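Local coordinates for protein beta-galactosidase/beta-glucuronidase (Faecalibacterium prausnitzii L2-6, PDB 6MVF) that binds flavin mononucleotide and probably hydrolyses beta-glucuronides as a family 2 glycoside hydrolase of a human gut bacterium, at residues A[66-79]-A[127-141]. Numbering follows the deposited sequence.
Sequences YLRTTGVYSRTFKK and CRDGDNELTIEVSNE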
loop_
_atom_site.group_PDB
_atom_site.type_symbol
_atom_site.label_atom_id
_atom_site.label_comp_id
_atom_site.label_asym_id
_atom_site.label_seq_id
_atom_site.Cartn_x
_atom_site.Cartn_y
_atom_site.Cartn_z
ATOM N N TYR A 66 26.984 13.627 28.399
ATOM C CA TYR A 66 25.959 13.993 27.420
ATOM C C TYR A 66 25.304 15.293 27.862
ATOM O O TYR A 66 25.164 15.555 29.062
ATOM C CB TYR A 66 24.888 12.900 27.228
ATOM C CG TYR A 66 24.033 12.552 28.444
ATOM C CD1 TYR A 66 24.478 11.644 29.404
ATOM C CD2 TYR A 66 22.767 13.094 28.608
ATOM C CE1 TYR A 66 23.694 11.305 30.499
ATOM C CE2 TYR A 66 21.974 12.756 29.708
ATOM C CZ TYR A 66 22.448 11.862 30.649
ATOM O OH TYR A 66 21.661 11.531 31.729
ATOM N N LEU A 67 24.893 16.105 26.882
ATOM C CA LEU A 67 24.410 17.450 27.185
ATOM C C LEU A 67 23.107 17.367 27.972
ATOM O O LEU A 67 22.070 16.951 27.439
ATOM C CB LEU A 67 24.228 18.257 25.900
ATOM C CG LEU A 67 23.508 19.617 25.998
ATOM C CD1 LEU A 67 24.246 20.607 26.898
ATOM C CD2 LEU A 67 23.275 20.201 24.607
ATOM N N ARG A 68 23.154 17.757 29.243
ATOM C CA ARG A 68 21.953 17.949 30.047
ATOM C C ARG A 68 21.746 19.447 30.226
ATOM O O ARG A 68 22.674 20.156 30.630
ATOM C CB ARG A 68 22.056 17.235 31.399
ATOM C CG ARG A 68 22.486 15.764 31.269
ATOM C CD ARG A 68 22.505 15.045 32.613
ATOM N NE ARG A 68 21.191 15.155 33.237
ATOM C CZ ARG A 68 20.811 14.503 34.327
ATOM N NH1 ARG A 68 21.663 13.683 34.937
ATOM N NH2 ARG A 68 19.578 14.675 34.800
ATOM N N THR A 69 20.542 19.926 29.896
ATOM C CA THR A 69 20.274 21.361 29.803
ATOM C C THR A 69 18.830 21.633 29.402
ATOM O O THR A 69 18.003 20.717 29.349
ATOM C CB THR A 69 21.196 22.032 28.783
ATOM O OG1 THR A 69 21.114 23.457 28.923
ATOM C CG2 THR A 69 20.807 21.625 27.338
ATOM N N THR A 70 18.526 22.876 29.069
ATOM C CA THR A 70 17.210 23.243 28.575
ATOM C C THR A 70 17.271 23.515 27.076
ATOM O O THR A 70 18.050 24.361 26.621
ATOM C CB THR A 70 16.673 24.449 29.333
ATOM O OG1 THR A 70 16.718 24.157 30.742
ATOM C CG2 THR A 70 15.230 24.750 28.878
ATOM N N GLY A 71 16.465 22.773 26.320
ATOM C CA GLY A 71 16.228 23.033 24.907
ATOM C C GLY A 71 14.802 23.519 24.714
ATOM O O GLY A 71 13.866 22.968 25.298
ATOM N N VAL A 72 14.652 24.567 23.909
ATOM C CA VAL A 72 13.359 25.158 23.590
ATOM C C VAL A 72 13.003 24.762 22.167
ATOM O O VAL A 72 13.748 25.065 21.223
ATOM C CB VAL A 72 13.376 26.687 23.742
ATOM C CG1 VAL A 72 12.018 27.285 23.372
ATOM C CG2 VAL A 72 13.721 27.043 25.153
ATOM N N TYR A 73 11.878 24.069 22.024
ATOM C CA TYR A 73 11.293 23.745 20.729
ATOM C C TYR A 73 10.205 24.766 20.442
ATOM O O TYR A 73 9.486 25.185 21.353
ATOM C CB TYR A 73 10.673 22.329 20.705
ATOM C CG TYR A 73 11.612 21.131 20.926
ATOM C CD1 TYR A 73 11.944 20.692 22.209
ATOM C CD2 TYR A 73 12.117 20.419 19.845
ATOM C CE1 TYR A 73 12.769 19.596 22.408
ATOM C CE2 TYR A 73 12.944 19.325 20.029
ATOM C CZ TYR A 73 13.274 18.914 21.315
ATOM O OH TYR A 73 14.105 17.812 21.474
ATOM N N SER A 74 10.066 25.153 19.177
ATOM C CA SER A 74 8.964 26.032 18.817
ATOM C C SER A 74 8.593 25.816 17.361
ATOM O O SER A 74 9.447 25.491 16.529
ATOM C CB SER A 74 9.295 27.511 19.062
ATOM O OG SER A 74 10.220 27.973 18.103
ATOM N N ARG A 75 7.306 25.998 17.070
ATOM C CA ARG A 75 6.772 25.891 15.717
ATOM C C ARG A 75 5.474 26.679 15.647
ATOM O O ARG A 75 4.956 27.152 16.660
ATOM C CB ARG A 75 6.535 24.435 15.311
ATOM C CG ARG A 75 5.312 23.801 15.939
ATOM C CD ARG A 75 4.907 22.572 15.148
ATOM N NE ARG A 75 3.883 22.904 14.165
ATOM C CZ ARG A 75 3.446 22.081 13.220
ATOM N NH1 ARG A 75 3.941 20.863 13.100
ATOM N NH2 ARG A 75 2.509 22.485 12.389
ATOM N N THR A 76 4.940 26.795 14.431
ATOM C CA THR A 76 3.687 27.490 14.167
ATOM C C THR A 76 2.585 26.486 13.837
ATOM O O THR A 76 2.857 25.394 13.336
ATOM C CB THR A 76 3.895 28.498 13.037
ATOM O OG1 THR A 76 4.735 29.540 13.535
ATOM C CG2 THR A 76 2.575 29.106 12.546
ATOM N N PHE A 77 1.340 26.826 14.180
ATOM C CA PHE A 77 0.211 25.960 13.853
ATOM C C PHE A 77 -1.031 26.805 13.597
ATOM O O PHE A 77 -1.153 27.928 14.096
ATOM C CB PHE A 77 -0.054 24.900 14.946
ATOM C CG PHE A 77 -0.568 25.448 16.261
ATOM C CD1 PHE A 77 0.303 25.891 17.245
ATOM C CD2 PHE A 77 -1.926 25.466 16.539
ATOM C CE1 PHE A 77 -0.180 26.362 18.468
ATOM C CE2 PHE A 77 -2.403 25.944 17.770
ATOM C CZ PHE A 77 -1.530 26.382 18.726
ATOM N N LYS A 78 -1.935 26.264 12.783
ATOM C CA LYS A 78 -3.208 26.914 12.523
ATOM C C LYS A 78 -4.222 26.428 13.540
ATOM O O LYS A 78 -4.213 25.258 13.928
ATOM C CB LYS A 78 -3.710 26.630 11.105
ATOM C CG LYS A 78 -2.763 27.104 10.025
ATOM C CD LYS A 78 -3.478 27.968 8.984
ATOM C CE LYS A 78 -2.603 29.133 8.503
ATOM N NZ LYS A 78 -1.235 28.681 8.098
ATOM N N LYS A 79 -5.069 27.336 13.990
ATOM C CA LYS A 79 -6.084 26.989 14.969
ATOM C C LYS A 79 -7.097 26.066 14.303
ATOM O O LYS A 79 -7.655 26.431 13.262
ATOM C CB LYS A 79 -6.743 28.264 15.501
ATOM C CG LYS A 79 -7.870 28.066 16.509
ATOM C CD LYS A 79 -8.849 29.234 16.409
ATOM C CE LYS A 79 -10.119 29.021 17.227
ATOM N NZ LYS A 79 -9.887 29.121 18.701
ATOM N N CYS A 127 -5.681 30.615 21.868
ATOM C CA CYS A 127 -5.642 30.458 20.423
ATOM C C CYS A 127 -6.319 31.629 19.728
ATOM O O CYS A 127 -7.378 32.102 20.157
ATOM C CB CYS A 127 -6.337 29.161 19.996
ATOM S SG CYS A 127 -5.406 27.650 20.323
ATOM N N ARG A 128 -5.700 32.083 18.647
ATOM C CA ARG A 128 -6.300 33.021 17.715
ATOM C C ARG A 128 -6.450 32.332 16.362
ATOM O O ARG A 128 -5.808 31.316 16.082
ATOM C CB ARG A 128 -5.444 34.280 17.581
ATOM C CG ARG A 128 -4.137 34.036 16.892
ATOM C CD ARG A 128 -2.995 34.735 17.590
ATOM N NE ARG A 128 -1.752 34.454 16.885
ATOM C CZ ARG A 128 -0.576 35.002 17.164
ATOM N NH1 ARG A 128 -0.457 35.868 18.164
ATOM N NH2 ARG A 128 0.484 34.675 16.431
ATOM N N ASP A 129 -7.319 32.879 15.528
ATOM C CA ASP A 129 -7.449 32.361 14.178
ATOM C C ASP A 129 -6.143 32.537 13.406
ATOM O O ASP A 129 -5.314 33.398 13.710
ATOM C CB ASP A 129 -8.595 33.060 13.448
ATOM C CG ASP A 129 -9.858 33.102 14.279
ATOM O OD1 ASP A 129 -9.749 32.854 15.505
ATOM O OD2 ASP A 129 -10.945 33.368 13.711
ATOM N N GLY A 130 -5.964 31.690 12.394
ATOM C CA GLY A 130 -4.737 31.705 11.629
ATOM C C GLY A 130 -3.576 31.157 12.435
ATOM O O GLY A 130 -3.733 30.316 13.324
ATOM N N ASP A 131 -2.389 31.663 12.122
ATOM C CA ASP A 131 -1.177 31.138 12.729
ATOM C C ASP A 131 -1.155 31.409 14.228
ATOM O O ASP A 131 -1.617 32.453 14.695
ATOM C CB ASP A 131 0.049 31.752 12.059
ATOM C CG ASP A 131 0.291 31.202 10.661
ATOM O OD1 ASP A 131 -0.410 30.245 10.268
ATOM O OD2 ASP A 131 1.185 31.725 9.953
ATOM N N ASN A 132 -0.647 30.434 14.980
ATOM C CA ASN A 132 -0.330 30.577 16.393
ATOM C C ASN A 132 1.102 30.095 16.590
ATOM O O ASN A 132 1.667 29.436 15.718
ATOM C CB ASN A 132 -1.306 29.780 17.290
ATOM C CG ASN A 132 -2.736 30.279 17.194
ATOM O OD1 ASN A 132 -3.275 30.862 18.142
ATOM N ND2 ASN A 132 -3.364 30.056 16.043
ATOM N N GLU A 133 1.701 30.430 17.730
ATOM C CA GLU A 133 3.035 29.935 18.067
ATOM C C GLU A 133 2.979 29.000 19.272
ATOM O O GLU A 133 2.373 29.324 20.299
ATOM C CB GLU A 133 4.008 31.086 18.327
ATOM C CG GLU A 133 4.926 31.374 17.127
ATOM C CD GLU A 133 6.146 30.433 17.041
ATOM O OE1 GLU A 133 6.739 30.094 18.098
ATOM O OE2 GLU A 133 6.523 30.037 15.907
ATOM N N LEU A 134 3.610 27.840 19.131
ATOM C CA LEU A 134 3.695 26.824 20.172
ATOM C C LEU A 134 5.143 26.709 20.639
ATOM O O LEU A 134 6.049 26.506 19.816
ATOM C CB LEU A 134 3.188 25.478 19.642
ATOM C CG LEU A 134 3.270 24.208 20.489
ATOM C CD1 LEU A 134 2.528 24.422 21.767
ATOM C CD2 LEU A 134 2.689 23.007 19.729
ATOM N N THR A 135 5.351 26.841 21.955
ATOM C CA THR A 135 6.682 26.841 22.566
ATOM C C THR A 135 6.716 25.807 23.683
ATOM O O THR A 135 5.892 25.865 24.601
ATOM C CB THR A 135 7.032 28.236 23.112
ATOM O OG1 THR A 135 6.970 29.195 22.047
ATOM C CG2 THR A 135 8.428 28.261 23.707
ATOM N N ILE A 136 7.654 24.862 23.608
ATOM C CA ILE A 136 7.825 23.837 24.642
ATOM C C ILE A 136 9.264 23.893 25.148
ATOM O O ILE A 136 10.202 23.496 24.443
ATOM C CB ILE A 136 7.484 22.429 24.138
ATOM C CG1 ILE A 136 6.091 22.401 23.506
ATOM C CG2 ILE A 136 7.570 21.425 25.296
ATOM C CD1 ILE A 136 5.848 21.213 22.564
ATOM N N GLU A 137 9.437 24.382 26.373
ATOM C CA GLU A 137 10.721 24.322 27.053
ATOM C C GLU A 137 10.867 22.957 27.697
ATOM O O GLU A 137 9.990 22.535 28.452
ATOM C CB GLU A 137 10.822 25.410 28.121
ATOM C CG GLU A 137 11.180 26.785 27.594
ATOM C CD GLU A 137 11.375 27.822 28.702
ATOM O OE1 GLU A 137 10.870 28.961 28.526
ATOM O OE2 GLU A 137 12.032 27.493 29.732
ATOM N N VAL A 138 11.973 22.277 27.405
ATOM C CA VAL A 138 12.242 20.938 27.910
ATOM C C VAL A 138 13.609 20.931 28.582
ATOM O O VAL A 138 14.582 21.430 28.016
ATOM C CB VAL A 138 12.198 19.898 26.775
ATOM C CG1 VAL A 138 12.471 18.494 27.314
ATOM C CG2 VAL A 138 10.881 19.964 26.060
ATOM N N SER A 139 13.690 20.349 29.766
ATOM C CA SER A 139 14.946 20.244 30.489
ATOM C C SER A 139 15.162 18.807 30.936
ATOM O O SER A 139 14.278 18.214 31.567
ATOM C CB SER A 139 14.963 21.164 31.704
ATOM O OG SER A 139 16.131 20.912 32.478
ATOM N N ASN A 140 16.341 18.253 30.633
ATOM C CA ASN A 140 16.732 16.961 31.186
ATOM C C ASN A 140 17.776 17.097 32.301
ATOM O O ASN A 140 18.541 16.160 32.566
ATOM C CB ASN A 140 17.213 16.025 30.076
ATOM C CG ASN A 140 18.546 16.441 29.475
ATOM O OD1 ASN A 140 18.918 17.610 29.496
ATOM N ND2 ASN A 140 19.264 15.467 28.916
ATOM N N GLU A 141 17.808 18.249 32.968
ATOM C CA GLU A 141 18.662 18.463 34.130
ATOM C C GLU A 141 18.021 17.874 35.381
ATOM O O GLU A 141 16.790 17.780 35.484
ATOM C CB GLU A 141 18.918 19.961 34.332
ATOM C CG GLU A 141 19.960 20.545 33.376
ATOM C CD GLU A 141 19.956 22.076 33.309
ATOM O OE1 GLU A 141 18.888 22.699 33.017
ATOM O OE2 GLU A 141 21.046 22.652 33.535
HETATM O O HOH W 1 -7.753 29.265 12.355
#
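Strands 70-78 and 131-139 pair antiparallel as the two central strands of a six-stranded sheet in the N-terminal sugar-binding domain, strand 34-37 flanking the first and strand 99-104 the second. Backbone bonds join Gly-71 to Val-138, Tyr-73 to Ile-136, Arg-75 to Leu-134 and Phe-77 to Asn-132, each pair bonded both ways. On the face carrying Tyr-73, Phe-77, Asn-132 and Leu-134, Asn-132 lays its CB over one face of the Phe-77 ring, 3.9 Å from the centroid, a CH-pi contact. The ring gets there because its CG sits between backbone N and carbonyl carbon (chi1 68°); Phe-77 CE1 also lies 3.7 Å from Leu-134 CB. From this side of the sheet, Phe-77 touches Leu-165 and Ile-136 touches Val-163, both of strand 163-168. The face carrying Thr-76, Glu-133, Lys-78 and Asp-131 is more polar: Thr-76 OG1 donates to Glu-133 OE2 (3.0 Å), and Lys-78 NZ forms a salt bridge with Asp-131 OD1 (2.8 Å), meeting its syn lone pair. Beyond the strands, Arg-68 grips Asn-140 O side-on with NE and NH2, both at 2.9 Å, while Asn-140 OD1 takes the Thr-69 N-H at 2.9 Å. A leucine in place of Arg-68 would probably leave Asn-140 O without either guanidinium donor and this end of the pairing less firmly tied. Away from the flavin site, the six-stranded sheet packs against the one containing strand 163-168 in the jelly-roll-like beta sandwich characteristic of the family 2 sugar-binding domain.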